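Local coordinates for MaoC family protein (PDB 3KHP), which probably catalyses the reversible dehydration of (3R)-3-hydroxyacyl thioesters to trans-2-enoyl thioesters, as a MaoC-type hydratase with a double hot-dog fold, at residues F38-R43 and P111-G116; R43-Y48 and P75-I80; Y48-G53 and A199-L204; D70-P75 and G248-N253; R141-D146 and V153-T158. One frame throughout, in Å; residues are numbered along the deposited sequence.

In the fold
From the N terminus, strand 36-40 runs into helix 42-51, and interaction 1 closes a loop by pairing this turn with the residues ahead of strand 116-129. Interaction 2 lies within that loop and packs the same helix on 75-80. Interaction 3, at the helix end, and interaction 4, on 70-75, which shares Pro-75 with interaction 2, both reach into the C-terminal half; they cross each other and also cross interactions 1 and 2. Interaction 5 is a short-range hairpin that opens after interactions 1 and 2 have closed, inside the long loops of interactions 3 and 4. Thus 1, 2 and 5 lie within the N-terminal half, while 3 and 4 join it to the C-terminal half.

Interaction 1 of 5, residues F38-R43 and P111-G116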
# COMPACT_ATOMS: atom_id res chain seq x y z
N PHE A 38 7.13 4.88 -18.00
CA PHE A 38 6.60 4.41 -16.73
C PHE A 38 6.77 2.89 -16.65
O PHE A 38 6.26 2.18 -17.51
CB PHE A 38 5.13 4.81 -16.59
CG PHE A 38 4.92 6.29 -16.26
CD1 PHE A 38 4.56 6.68 -14.98
CD2 PHE A 38 5.07 7.26 -17.24
CE1 PHE A 38 4.36 8.02 -14.67
CE2 PHE A 38 4.86 8.59 -16.94
CZ PHE A 38 4.50 8.98 -15.66
N GLU A 39 7.48 2.42 -15.62
CA GLU A 39 7.76 1.03 -15.38
C GLU A 39 7.23 0.62 -14.04
O GLU A 39 7.30 1.38 -13.09
CB GLU A 39 9.27 0.79 -15.31
CG GLU A 39 10.03 1.03 -16.58
CD GLU A 39 11.38 0.33 -16.52
OE1 GLU A 39 12.41 1.02 -16.45
OE2 GLU A 39 11.37 -0.93 -16.47
N TRP A 40 6.79 -0.62 -13.94
CA TRP A 40 6.24 -1.15 -12.72
C TRP A 40 6.47 -2.66 -12.66
O TRP A 40 6.67 -3.30 -13.70
CB TRP A 40 4.75 -0.80 -12.65
CG TRP A 40 3.90 -1.53 -13.62
CD1 TRP A 40 3.27 -2.72 -13.41
CD2 TRP A 40 3.52 -1.11 -14.94
NE1 TRP A 40 2.55 -3.07 -14.52
CE2 TRP A 40 2.70 -2.11 -15.47
CE3 TRP A 40 3.81 0.01 -15.72
CZ2 TRP A 40 2.15 -2.03 -16.74
CZ3 TRP A 40 3.28 0.09 -16.98
CH2 TRP A 40 2.45 -0.92 -17.48
N THR A 41 6.47 -3.22 -11.44
CA THR A 41 6.57 -4.65 -11.23
C THR A 41 5.27 -5.09 -10.59
O THR A 41 4.37 -4.25 -10.35
CB THR A 41 7.71 -5.04 -10.28
OG1 THR A 41 7.45 -4.48 -8.98
CG2 THR A 41 9.09 -4.53 -10.83
N ASP A 42 5.15 -6.40 -10.32
CA ASP A 42 3.89 -6.91 -9.80
C ASP A 42 3.59 -6.34 -8.43
O ASP A 42 2.44 -6.22 -8.03
CB ASP A 42 3.80 -8.45 -9.79
CG ASP A 42 4.90 -9.13 -8.98
OD1 ASP A 42 5.66 -8.48 -8.25
OD2 ASP A 42 5.01 -10.37 -9.09
N ARG A 43 4.62 -5.99 -7.69
CA ARG A 43 4.40 -5.38 -6.38
C ARG A 43 3.55 -4.11 -6.49
O ARG A 43 2.73 -3.84 -5.64
CB ARG A 43 5.73 -5.02 -5.78
CG ARG A 43 5.68 -4.55 -4.38
CD ARG A 43 6.99 -3.97 -4.08
NE ARG A 43 7.26 -3.84 -2.67
CZ ARG A 43 8.02 -2.87 -2.16
NH1 ARG A 43 8.53 -1.95 -2.97
NH2 ARG A 43 8.25 -2.82 -0.85
N PRO A 111 -4.98 -5.57 -22.12
CA PRO A 111 -4.83 -5.70 -20.67
C PRO A 111 -3.52 -5.08 -20.21
O PRO A 111 -2.55 -5.09 -20.95
CB PRO A 111 -4.80 -7.22 -20.44
CG PRO A 111 -5.29 -7.86 -21.75
CD PRO A 111 -4.97 -6.87 -22.83
N LEU A 112 -3.49 -4.56 -18.99
CA LEU A 112 -2.25 -4.03 -18.48
C LEU A 112 -1.60 -5.24 -17.86
O LEU A 112 -2.28 -5.98 -17.15
CB LEU A 112 -2.48 -2.91 -17.46
CG LEU A 112 -3.12 -1.60 -17.94
CD1 LEU A 112 -3.67 -0.79 -16.78
CD2 LEU A 112 -2.05 -0.78 -18.68
N PRO A 113 -0.31 -5.48 -18.15
CA PRO A 113 0.35 -6.61 -17.52
C PRO A 113 0.77 -6.31 -16.08
O PRO A 113 1.01 -5.11 -15.71
CB PRO A 113 1.60 -6.80 -18.40
CG PRO A 113 1.94 -5.37 -18.82
CD PRO A 113 0.62 -4.68 -18.97
N ALA A 114 0.86 -7.36 -15.27
CA ALA A 114 1.19 -7.24 -13.86
C ALA A 114 2.47 -6.46 -13.65
O ALA A 114 2.60 -5.75 -12.66
CB ALA A 114 1.30 -8.66 -13.18
N ALA A 115 3.42 -6.69 -14.54
CA ALA A 115 4.71 -6.01 -14.60
C ALA A 115 4.91 -5.55 -16.05
O ALA A 115 4.62 -6.31 -16.97
CB ALA A 115 5.85 -6.94 -14.24
N GLY A 116 5.44 -4.35 -16.23
CA GLY A 116 5.74 -3.85 -17.56
C GLY A 116 6.26 -2.43 -17.62
O GLY A 116 6.70 -1.85 -16.63
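Trp-40 and Gly-116 face each other as an antiparallel hydrogen-bonded pair: Trp-40 N donates to Gly-116 O and Gly-116 N to Trp-40 O, both at 3.0 Å. A third hydrogen bond uses the indole. Trp-40 NE1 reaches Pro-113 O at 2.8 Å, with the acceptor only 3° out of the ring plane, which helps fix the rotation of the ring. At the same edge Ala-114 O lies 3.2 Å from Trp-40 CD1. The ring gets there because CG sits between the backbone N and the carbonyl carbon (chi1 70°), which folds the indole over Gly-116 and the loop before it. Two contacts are apolar: Gly-116 CA rests over the face of the six-membered ring in a CH-pi contact, 4.2 Å from its centroid, and Pro-113 CD meets Trp-40 CZ2 at 3.8 Å. Of another kind is the CA-H...O contact from Asp-42 CA to Ala-114 O at 3.3 Å; that carbonyl is also hydrogen-bonded to Thr-45 OG1. The Asp-42 carboxylate turns away to a salt bridge with Arg-208 of the second subunit. This is an edge-strand pairing: 36-40, outermost in the chain's antiparallel sheet, is attached beside 116-129 just before helix 42-51 begins.

Interaction 2 of 5, residues R43-Y48 and P75-I80; sequences RDTLLY and PTYAVI
Tyr-48 reaches from helix 42-51 to the 3-10 segment that leads into helix 78-81 and ends on Thr-76: Tyr-48 OH and Thr-76 OG1 share a hydrogen bond of 2.5 Å, very short, so its exact length is doubtful. Thr-76 OG1 lies at the edge of the phenol, in the ring plane. A chi1 of 171° turns the Tyr-48 ring away from its own N and carries it across to Thr-76 and Tyr-77, which has a similar torsion (chi1 -170°). The two rings meet as a T-shaped pair, centroids 5.2 Å apart and planes at 72°: the edge of Tyr-77 points into the face of Tyr-48, with Tyr-77 CD1 3.5 Å from Tyr-48 CG. Ile-80 CG1 adds a contact at 3.9 Å to Tyr-48 CD1. Thr-45 divides its branches: CG2 sits over the face of Tyr-77, 3.8 Å from the ring centroid, while OG1 turns to Ala-114 O. Asp-44 CB touches Tyr-77 OH at 3.7 Å; its OD2 accepts from Thr-41 N and OD1 pairs with Arg-43 of the second subunit. Tyr-48, Tyr-77 and Trp-40, which meets Tyr-77 edge-to-face, make a buried aromatic cluster beside helix 42-51 in the N-terminal hot-dog half.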
# COMPACT_ATOMS: atom_id res chain seq x y z
N ARG A 43 4.62 -5.99 -7.69
CA ARG A 43 4.40 -5.38 -6.38
C ARG A 43 3.55 -4.11 -6.49
O ARG A 43 2.73 -3.84 -5.64
CB ARG A 43 5.73 -5.02 -5.78
CG ARG A 43 5.68 -4.55 -4.38
CD ARG A 43 6.99 -3.97 -4.08
NE ARG A 43 7.26 -3.84 -2.67
CZ ARG A 43 8.02 -2.87 -2.16
NH1 ARG A 43 8.53 -1.95 -2.97
NH2 ARG A 43 8.25 -2.82 -0.85
N ASP A 44 3.79 -3.33 -7.53
CA ASP A 44 3.09 -2.09 -7.74
C ASP A 44 1.62 -2.33 -8.03
O ASP A 44 0.78 -1.59 -7.56
CB ASP A 44 3.71 -1.31 -8.92
CG ASP A 44 5.11 -0.90 -8.65
OD1 ASP A 44 5.30 -0.20 -7.66
OD2 ASP A 44 6.06 -1.30 -9.38
N THR A 45 1.31 -3.34 -8.84
CA THR A 45 -0.07 -3.52 -9.30
C THR A 45 -0.85 -4.21 -8.19
O THR A 45 -2.01 -3.93 -7.98
CB THR A 45 -0.16 -4.29 -10.63
OG1 THR A 45 0.81 -5.34 -10.65
CG2 THR A 45 0.10 -3.36 -11.85
N LEU A 46 -0.17 -5.07 -7.44
CA LEU A 46 -0.73 -5.65 -6.24
C LEU A 46 -1.02 -4.54 -5.21
O LEU A 46 -2.12 -4.45 -4.68
CB LEU A 46 0.24 -6.68 -5.64
CG LEU A 46 0.43 -7.98 -6.46
CD1 LEU A 46 1.64 -8.73 -5.98
CD2 LEU A 46 -0.83 -8.86 -6.49
N LEU A 47 -0.02 -3.70 -4.95
CA LEU A 47 -0.18 -2.62 -3.97
C LEU A 47 -1.32 -1.68 -4.33
O LEU A 47 -2.02 -1.17 -3.44
CB LEU A 47 1.13 -1.83 -3.84
CG LEU A 47 1.14 -0.73 -2.78
CD1 LEU A 47 0.61 -1.23 -1.45
CD2 LEU A 47 2.56 -0.14 -2.60
N TYR A 48 -1.48 -1.43 -5.63
CA TYR A 48 -2.54 -0.54 -6.14
C TYR A 48 -3.87 -1.20 -5.85
O TYR A 48 -4.78 -0.56 -5.34
CB TYR A 48 -2.38 -0.28 -7.65
CG TYR A 48 -3.57 0.46 -8.25
CD1 TYR A 48 -3.65 1.84 -8.20
CD2 TYR A 48 -4.59 -0.22 -8.86
CE1 TYR A 48 -4.76 2.52 -8.67
CE2 TYR A 48 -5.70 0.47 -9.37
CZ TYR A 48 -5.75 1.84 -9.29
OH TYR A 48 -6.81 2.52 -9.81
N PRO A 75 -8.14 -1.99 -14.46
CA PRO A 75 -7.90 -1.09 -15.61
C PRO A 75 -7.73 0.35 -15.15
O PRO A 75 -7.04 1.12 -15.82
CB PRO A 75 -9.15 -1.28 -16.49
CG PRO A 75 -10.19 -1.84 -15.60
CD PRO A 75 -9.43 -2.68 -14.57
N THR A 76 -8.29 0.70 -14.00
CA THR A 76 -8.06 2.02 -13.45
C THR A 76 -6.61 2.25 -13.07
O THR A 76 -6.22 3.39 -12.78
CB THR A 76 -8.89 2.33 -12.23
OG1 THR A 76 -8.54 1.44 -11.17
CG2 THR A 76 -10.36 2.29 -12.55
N TYR A 77 -5.79 1.18 -13.08
CA TYR A 77 -4.34 1.37 -12.94
C TYR A 77 -3.77 2.29 -14.06
O TYR A 77 -2.69 2.82 -13.92
CB TYR A 77 -3.60 0.03 -12.86
CG TYR A 77 -2.14 0.15 -12.49
CD1 TYR A 77 -1.75 0.57 -11.21
CD2 TYR A 77 -1.14 -0.09 -13.43
CE1 TYR A 77 -0.41 0.73 -10.87
CE2 TYR A 77 0.22 0.08 -13.12
CZ TYR A 77 0.57 0.48 -11.83
OH TYR A 77 1.88 0.64 -11.52
N ALA A 78 -4.51 2.52 -15.15
CA ALA A 78 -4.04 3.46 -16.19
C ALA A 78 -3.75 4.86 -15.62
O ALA A 78 -2.89 5.54 -16.12
CB ALA A 78 -5.00 3.57 -17.32
N VAL A 79 -4.42 5.26 -14.56
CA VAL A 79 -4.17 6.57 -13.98
C VAL A 79 -2.81 6.69 -13.31
O VAL A 79 -2.30 7.80 -13.18
CB VAL A 79 -5.29 7.02 -13.03
CG1 VAL A 79 -6.66 7.03 -13.77
CG2 VAL A 79 -5.30 6.21 -11.75
N ILE A 80 -2.17 5.56 -12.99
CA ILE A 80 -0.86 5.57 -12.41
C ILE A 80 0.25 5.36 -13.41
O ILE A 80 1.26 6.03 -13.34
CB ILE A 80 -0.72 4.49 -11.35
CG1 ILE A 80 -1.84 4.60 -10.30
CG2 ILE A 80 0.68 4.54 -10.74
CD1 ILE A 80 -1.85 5.96 -9.50

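Interaction 3 of 5, residues Y48-G53 and A199-L204; sequences YAIGVG and ALIYRL
The last turn of helix 42-51 comes right up to helix 198-202, with Gly-51 CA and Tyr-202 CA only 4.0 Å apart, an approach that the missing side chain of Gly-51 permits. The helix then stops in a Schellman motif, with Gly-53 at positive phi as C-prime residue. Tyr-202 does most of the touching. With chi1 at -179° its ring swings away from its own N and lies along Gly-51, whose O comes near the ring plane at its edge and lies 3.6 Å from Tyr-202 CB. That carbonyl is hydrogen-bonded to Gln-198 NE2. Val-52 CG1 meets Tyr-202 CE1 at 3.6 Å, the two side chains crossing at a slant. Tyr-48 runs side by side with Tyr-202, pointing the same way, and their CE1 atoms are 3.9 Å apart. One water joins the hydroxyls, 2.7 Å from Tyr-48 OH and 2.8 Å from Tyr-202 OH; Tyr-48 OH is also hydrogen-bonded to Thr-76 OG1. On the other flank Ile-50 and Ile-201 barely touch; there Ile-50 of the second subunit packs on Ile-201. The joint thus sits between the two halves of the chain, with Ile-80 of helix 78-81 and Leu-232 and Cys-233 of helix 231-245 packed against the Tyr-202 side chain.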
# COMPACT_ATOMS: atom_id res chain seq x y z
N TYR A 48 -1.48 -1.43 -5.63
CA TYR A 48 -2.54 -0.54 -6.14
C TYR A 48 -3.87 -1.20 -5.85
O TYR A 48 -4.78 -0.56 -5.34
CB TYR A 48 -2.38 -0.28 -7.65
CG TYR A 48 -3.57 0.46 -8.25
CD1 TYR A 48 -3.65 1.84 -8.20
CD2 TYR A 48 -4.59 -0.22 -8.86
CE1 TYR A 48 -4.76 2.52 -8.67
CE2 TYR A 48 -5.70 0.47 -9.37
CZ TYR A 48 -5.75 1.84 -9.29
OH TYR A 48 -6.81 2.52 -9.81
N ALA A 49 -4.01 -2.47 -6.23
CA ALA A 49 -5.24 -3.22 -5.96
C ALA A 49 -5.65 -3.09 -4.47
O ALA A 49 -6.78 -2.80 -4.18
CB ALA A 49 -5.08 -4.71 -6.34
N ILE A 50 -4.74 -3.36 -3.54
CA ILE A 50 -5.08 -3.26 -2.11
C ILE A 50 -5.41 -1.81 -1.81
O ILE A 50 -6.33 -1.54 -1.09
CB ILE A 50 -3.93 -3.74 -1.22
CG1 ILE A 50 -3.75 -5.26 -1.37
CG2 ILE A 50 -4.17 -3.39 0.24
CD1 ILE A 50 -2.29 -5.74 -0.97
N GLY A 51 -4.69 -0.88 -2.45
CA GLY A 51 -4.95 0.54 -2.36
C GLY A 51 -6.39 0.92 -2.65
O GLY A 51 -6.94 1.77 -1.97
N VAL A 52 -7.00 0.28 -3.65
CA VAL A 52 -8.37 0.58 -3.97
C VAL A 52 -9.32 -0.48 -3.38
O VAL A 52 -10.48 -0.62 -3.79
CB VAL A 52 -8.56 0.80 -5.48
CG1 VAL A 52 -7.79 2.06 -5.92
CG2 VAL A 52 -8.16 -0.45 -6.32
N GLY A 53 -8.81 -1.18 -2.38
CA GLY A 53 -9.63 -1.92 -1.48
C GLY A 53 -9.84 -3.41 -1.78
O GLY A 53 -10.64 -4.04 -1.12
N ALA A 199 -6.32 5.56 2.79
CA ALA A 199 -5.51 6.52 2.09
C ALA A 199 -4.01 6.30 2.34
O ALA A 199 -3.18 6.56 1.46
CB ALA A 199 -5.95 7.94 2.45
N LEU A 200 -3.68 5.81 3.54
CA LEU A 200 -2.30 5.49 3.88
C LEU A 200 -1.70 4.41 3.03
O LEU A 200 -0.48 4.44 2.81
CB LEU A 200 -2.12 5.12 5.37
CG LEU A 200 -2.55 6.11 6.46
CD1 LEU A 200 -2.33 5.58 7.83
CD2 LEU A 200 -1.93 7.46 6.32
N ILE A 201 -2.49 3.46 2.53
CA ILE A 201 -1.93 2.49 1.58
C ILE A 201 -2.07 3.05 0.16
O ILE A 201 -1.20 2.85 -0.69
CB ILE A 201 -2.59 1.14 1.56
CG1 ILE A 201 -3.52 0.90 2.76
CG2 ILE A 201 -1.52 0.06 1.42
CD1 ILE A 201 -3.02 1.33 4.35
N TYR A 202 -3.20 3.66 -0.12
CA TYR A 202 -3.43 4.15 -1.48
C TYR A 202 -2.35 5.17 -1.95
O TYR A 202 -1.93 5.15 -3.13
CB TYR A 202 -4.84 4.73 -1.69
CG TYR A 202 -4.96 5.17 -3.12
CD1 TYR A 202 -5.21 4.24 -4.13
CD2 TYR A 202 -4.70 6.47 -3.49
CE1 TYR A 202 -5.27 4.61 -5.42
CE2 TYR A 202 -4.74 6.85 -4.80
CZ TYR A 202 -5.01 5.91 -5.77
OH TYR A 202 -5.03 6.26 -7.09
N ARG A 203 -1.83 5.95 -1.00
CA ARG A 203 -0.81 6.97 -1.28
C ARG A 203 0.53 6.38 -1.67
O ARG A 203 1.43 7.09 -2.18
CB ARG A 203 -0.67 7.96 -0.07
CG ARG A 203 -0.11 7.40 1.22
CD ARG A 203 -0.36 8.31 2.44
NE ARG A 203 0.31 9.59 2.29
CZ ARG A 203 1.63 9.78 2.44
NH1 ARG A 203 2.42 8.79 2.75
NH2 ARG A 203 2.15 10.99 2.22
N LEU A 204 0.70 5.07 -1.43
CA LEU A 204 1.93 4.42 -1.80
C LEU A 204 1.85 3.93 -3.23
O LEU A 204 2.77 3.31 -3.72
CB LEU A 204 2.27 3.30 -0.83
CG LEU A 204 2.41 3.74 0.63
CD1 LEU A 204 2.85 2.56 1.52
CD2 LEU A 204 3.39 4.93 0.77
O HOH W 1 -6.87 5.04 -8.87

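Interaction 4 of 5, residues D70-P75 and G248-N253; sequences DQQVLP and GGVAAN
Gln-72 OE1 is gripped twice, by Ala-251 N at 2.7 Å and by a water that donates to it at 2.6 Å. This is a joint between the two halves of the double hot-dog fold, where the loop before helix 78-81 meets the loop that leads from helix 231-245 into strand 254-261. The touching backbones run at 70° to each other, and the polar bridge is made by one side chain. Gln-72 CG is anti to the carbonyl carbon (chi1 -62°) and the chain stays extended beyond it, which carries the amide across to the start of the short 3-10 segment 251-253. The Ala-251 N-H meets the amide oxygen tilted 19° from the carbonyl plane. The same water accepts from Ala-252 N at 2.9 Å, so OE1 serves two successive backbone N-H groups, one directly and one through water. Within the turn, Asn-253 N closes back on Val-250 O at 3.0 Å, and Gly-249, at positive phi, turns the chain ahead of Val-250. Phe-61 of helix 59-62 touches both Gln-72 and Ala-251. The remaining packing centres on the Ala-251 methyl: CB points into the 70-75 loop, 4.1 Å from Pro-75 CD and only 3.3 Å from Val-73 O.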
# COMPACT_ATOMS: atom_id res chain seq x y z
N ASP A 70 -4.19 -16.45 -12.40
CA ASP A 70 -3.22 -15.51 -12.98
C ASP A 70 -3.56 -14.14 -12.45
O ASP A 70 -4.72 -13.79 -12.41
CB ASP A 70 -3.35 -15.48 -14.50
CG ASP A 70 -2.90 -16.75 -15.12
OD1 ASP A 70 -1.80 -17.21 -14.75
OD2 ASP A 70 -3.66 -17.30 -15.97
N GLN A 71 -2.55 -13.36 -12.08
CA GLN A 71 -2.81 -11.98 -11.69
C GLN A 71 -3.48 -11.22 -12.83
O GLN A 71 -3.04 -11.31 -13.98
CB GLN A 71 -1.52 -11.26 -11.28
CG GLN A 71 -1.82 -9.95 -10.54
CD GLN A 71 -0.59 -9.19 -10.29
OE1 GLN A 71 0.50 -9.76 -10.26
NE2 GLN A 71 -0.73 -7.88 -10.08
N GLN A 72 -4.55 -10.52 -12.50
CA GLN A 72 -5.12 -9.47 -13.33
C GLN A 72 -4.82 -8.07 -12.72
O GLN A 72 -4.67 -7.93 -11.50
CB GLN A 72 -6.64 -9.64 -13.41
CG GLN A 72 -7.08 -10.94 -14.04
CD GLN A 72 -8.57 -10.99 -14.24
OE1 GLN A 72 -9.13 -10.15 -14.93
NE2 GLN A 72 -9.22 -11.98 -13.64
N VAL A 73 -4.78 -7.04 -13.57
CA VAL A 73 -4.49 -5.66 -13.18
C VAL A 73 -5.74 -4.84 -13.35
O VAL A 73 -6.40 -4.90 -14.37
CB VAL A 73 -3.36 -5.09 -14.04
CG1 VAL A 73 -3.09 -3.61 -13.66
CG2 VAL A 73 -2.11 -5.90 -13.82
N LEU A 74 -6.11 -4.07 -12.35
CA LEU A 74 -7.32 -3.26 -12.54
C LEU A 74 -7.11 -2.22 -13.65
O LEU A 74 -6.00 -1.68 -13.82
CB LEU A 74 -7.75 -2.61 -11.25
CG LEU A 74 -8.18 -3.59 -10.17
CD1 LEU A 74 -8.16 -2.92 -8.82
CD2 LEU A 74 -9.49 -4.19 -10.50
N PRO A 75 -8.14 -1.99 -14.46
CA PRO A 75 -7.90 -1.09 -15.61
C PRO A 75 -7.73 0.35 -15.15
O PRO A 75 -7.04 1.12 -15.82
CB PRO A 75 -9.15 -1.28 -16.49
CG PRO A 75 -10.19 -1.84 -15.60
CD PRO A 75 -9.43 -2.68 -14.57
N GLY A 248 -17.73 -9.28 -15.33
CA GLY A 248 -17.75 -10.66 -14.94
C GLY A 248 -16.52 -11.00 -14.14
O GLY A 248 -16.08 -12.14 -14.14
N GLY A 249 -15.98 -9.99 -13.47
CA GLY A 249 -14.77 -10.14 -12.68
C GLY A 249 -13.54 -10.24 -13.53
O GLY A 249 -12.48 -10.55 -13.03
N VAL A 250 -13.67 -9.99 -14.83
CA VAL A 250 -12.52 -10.00 -15.71
C VAL A 250 -12.09 -8.57 -16.05
O VAL A 250 -12.80 -7.85 -16.75
CB VAL A 250 -12.81 -10.76 -17.02
CG1 VAL A 250 -11.59 -10.67 -17.93
CG2 VAL A 250 -13.21 -12.27 -16.70
N ALA A 251 -10.94 -8.17 -15.52
CA ALA A 251 -10.37 -6.82 -15.75
C ALA A 251 -10.43 -6.40 -17.21
O ALA A 251 -11.05 -5.41 -17.53
CB ALA A 251 -8.95 -6.74 -15.26
N ALA A 252 -9.81 -7.21 -18.08
CA ALA A 252 -9.77 -7.01 -19.54
C ALA A 252 -11.12 -6.68 -20.19
O ALA A 252 -11.13 -6.03 -21.23
CB ALA A 252 -9.16 -8.24 -20.22
N ASN A 253 -12.24 -7.15 -19.62
CA ASN A 253 -13.55 -6.86 -20.17
C ASN A 253 -14.08 -5.45 -19.95
O ASN A 253 -15.14 -5.14 -20.46
CB ASN A 253 -14.62 -7.83 -19.64
CG ASN A 253 -14.51 -9.22 -20.25
OD1 ASN A 253 -13.69 -9.46 -21.16
ND2 ASN A 253 -15.32 -10.14 -19.74
O HOH W 2 -8.19 -9.48 -17.26

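Interaction 5 of 5, residues R141-D146 and V153-T158; sequences RGRGCD and VAETLT
Arg-143 and Glu-155 stand side by side on one face of the hairpin and point the same way, but their charged planes are turned 74° apart. Arg-143 NH1 and Glu-155 OE2 make only a long salt bridge, 3.9 Å, while Glu-155 OE1 is hydrogen-bonded to His-109 NE2. On the same face Arg-141 and Leu-157 form a non-hydrogen-bonded pair: Leu-157 CD1 leans in to 3.9 Å from Arg-141 CB, while the guanidinium goes on to Glu-123. The opposite face is built of small residues. Thr-156 OG1, held between its backbone N and carbonyl carbon (chi1 55°), lies over the bare Gly-142 CA at 3.4 Å and is hydrogen-bonded to Cys-82 O. Ala-154 faces Gly-144 there, and Ala-78 packs against this face. Along the strands Gly-142 and Thr-156 exchange two bonds of 2.8 Å. Near the turn a classic beta bulge sets Val-153 and Ala-154 both against Gly-144, whose O accepts Val-153 N at 2.8 Å and Ala-154 N at 3.1 Å. The bare Gly-142 leaves room for the Thr-156 hydroxyl, and the backbone ladder probably supplies most of the hold between strands 136-145 and 152-162, with the charges contributing weakly.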
# COMPACT_ATOMS: atom_id res chain seq x y z
N ARG A 141 -4.57 14.90 -21.76
CA ARG A 141 -4.83 13.62 -22.35
C ARG A 141 -3.54 12.88 -22.36
O ARG A 141 -2.56 13.43 -22.79
CB ARG A 141 -5.30 13.73 -23.80
CG ARG A 141 -5.49 12.35 -24.47
CD ARG A 141 -5.48 12.39 -25.97
NE ARG A 141 -6.66 13.02 -26.52
CZ ARG A 141 -6.66 14.05 -27.37
NH1 ARG A 141 -5.54 14.60 -27.82
NH2 ARG A 141 -7.83 14.53 -27.78
N GLY A 142 -3.56 11.63 -21.89
CA GLY A 142 -2.36 10.80 -21.86
C GLY A 142 -2.48 9.62 -22.79
O GLY A 142 -3.52 9.05 -22.91
N ARG A 143 -1.40 9.23 -23.42
CA ARG A 143 -1.37 8.11 -24.33
C ARG A 143 -0.18 7.27 -23.97
O ARG A 143 0.95 7.79 -24.00
CB ARG A 143 -1.20 8.54 -25.79
CG ARG A 143 -2.45 8.98 -26.47
CD ARG A 143 -2.13 9.59 -27.91
NE ARG A 143 -1.60 8.57 -28.81
CZ ARG A 143 -2.35 7.67 -29.43
NH1 ARG A 143 -3.66 7.69 -29.28
NH2 ARG A 143 -1.78 6.74 -30.19
N GLY A 144 -0.42 5.99 -23.67
CA GLY A 144 0.66 5.08 -23.33
C GLY A 144 0.79 3.92 -24.30
O GLY A 144 -0.18 3.21 -24.52
N CYS A 145 1.99 3.70 -24.81
CA CYS A 145 2.30 2.69 -25.80
C CYS A 145 3.38 1.74 -25.29
O CYS A 145 4.28 2.14 -24.54
CB CYS A 145 2.87 3.35 -27.08
SG CYS A 145 1.71 4.41 -27.92
N ASP A 146 3.31 0.48 -25.74
CA ASP A 146 4.39 -0.49 -25.45
C ASP A 146 5.66 -0.00 -26.16
O ASP A 146 5.66 0.18 -27.37
CB ASP A 146 3.97 -1.88 -25.96
CG ASP A 146 5.07 -2.92 -25.81
OD1 ASP A 146 5.40 -3.37 -24.68
OD2 ASP A 146 5.64 -3.28 -26.86
N VAL A 153 -1.58 1.08 -25.77
CA VAL A 153 -2.10 0.25 -24.68
C VAL A 153 -3.20 0.94 -23.91
O VAL A 153 -4.28 0.39 -23.76
CB VAL A 153 -0.96 -0.14 -23.74
CG1 VAL A 153 -1.51 -0.73 -22.47
CG2 VAL A 153 -0.01 -1.11 -24.46
N ALA A 154 -2.94 2.17 -23.45
CA ALA A 154 -3.90 2.96 -22.64
C ALA A 154 -4.00 4.46 -23.03
O ALA A 154 -3.05 5.07 -23.53
CB ALA A 154 -3.53 2.85 -21.17
N GLU A 155 -5.17 5.03 -22.78
CA GLU A 155 -5.38 6.46 -22.92
C GLU A 155 -6.01 6.99 -21.63
O GLU A 155 -6.80 6.32 -20.99
CB GLU A 155 -6.33 6.79 -24.09
CG GLU A 155 -5.90 6.32 -25.46
CD GLU A 155 -6.94 6.65 -26.56
OE1 GLU A 155 -7.80 5.77 -26.85
OE2 GLU A 155 -6.88 7.79 -27.11
N THR A 156 -5.68 8.23 -21.28
CA THR A 156 -6.31 8.83 -20.13
C THR A 156 -6.77 10.24 -20.45
O THR A 156 -6.19 10.94 -21.28
CB THR A 156 -5.36 8.82 -18.92
OG1 THR A 156 -4.12 9.45 -19.26
CG2 THR A 156 -5.06 7.41 -18.50
N LEU A 157 -7.82 10.67 -19.77
CA LEU A 157 -8.29 12.01 -19.92
C LEU A 157 -8.59 12.60 -18.54
O LEU A 157 -9.45 12.12 -17.83
CB LEU A 157 -9.53 12.03 -20.83
CG LEU A 157 -9.94 13.41 -21.34
CD1 LEU A 157 -8.95 13.84 -22.44
CD2 LEU A 157 -11.44 13.44 -21.84
N THR A 158 -7.89 13.67 -18.20
CA THR A 158 -8.09 14.35 -16.94
C THR A 158 -8.62 15.75 -17.24
O THR A 158 -7.96 16.54 -17.91
CB THR A 158 -6.77 14.39 -16.17
OG1 THR A 158 -6.31 13.05 -16.02
CG2 THR A 158 -6.91 15.08 -14.82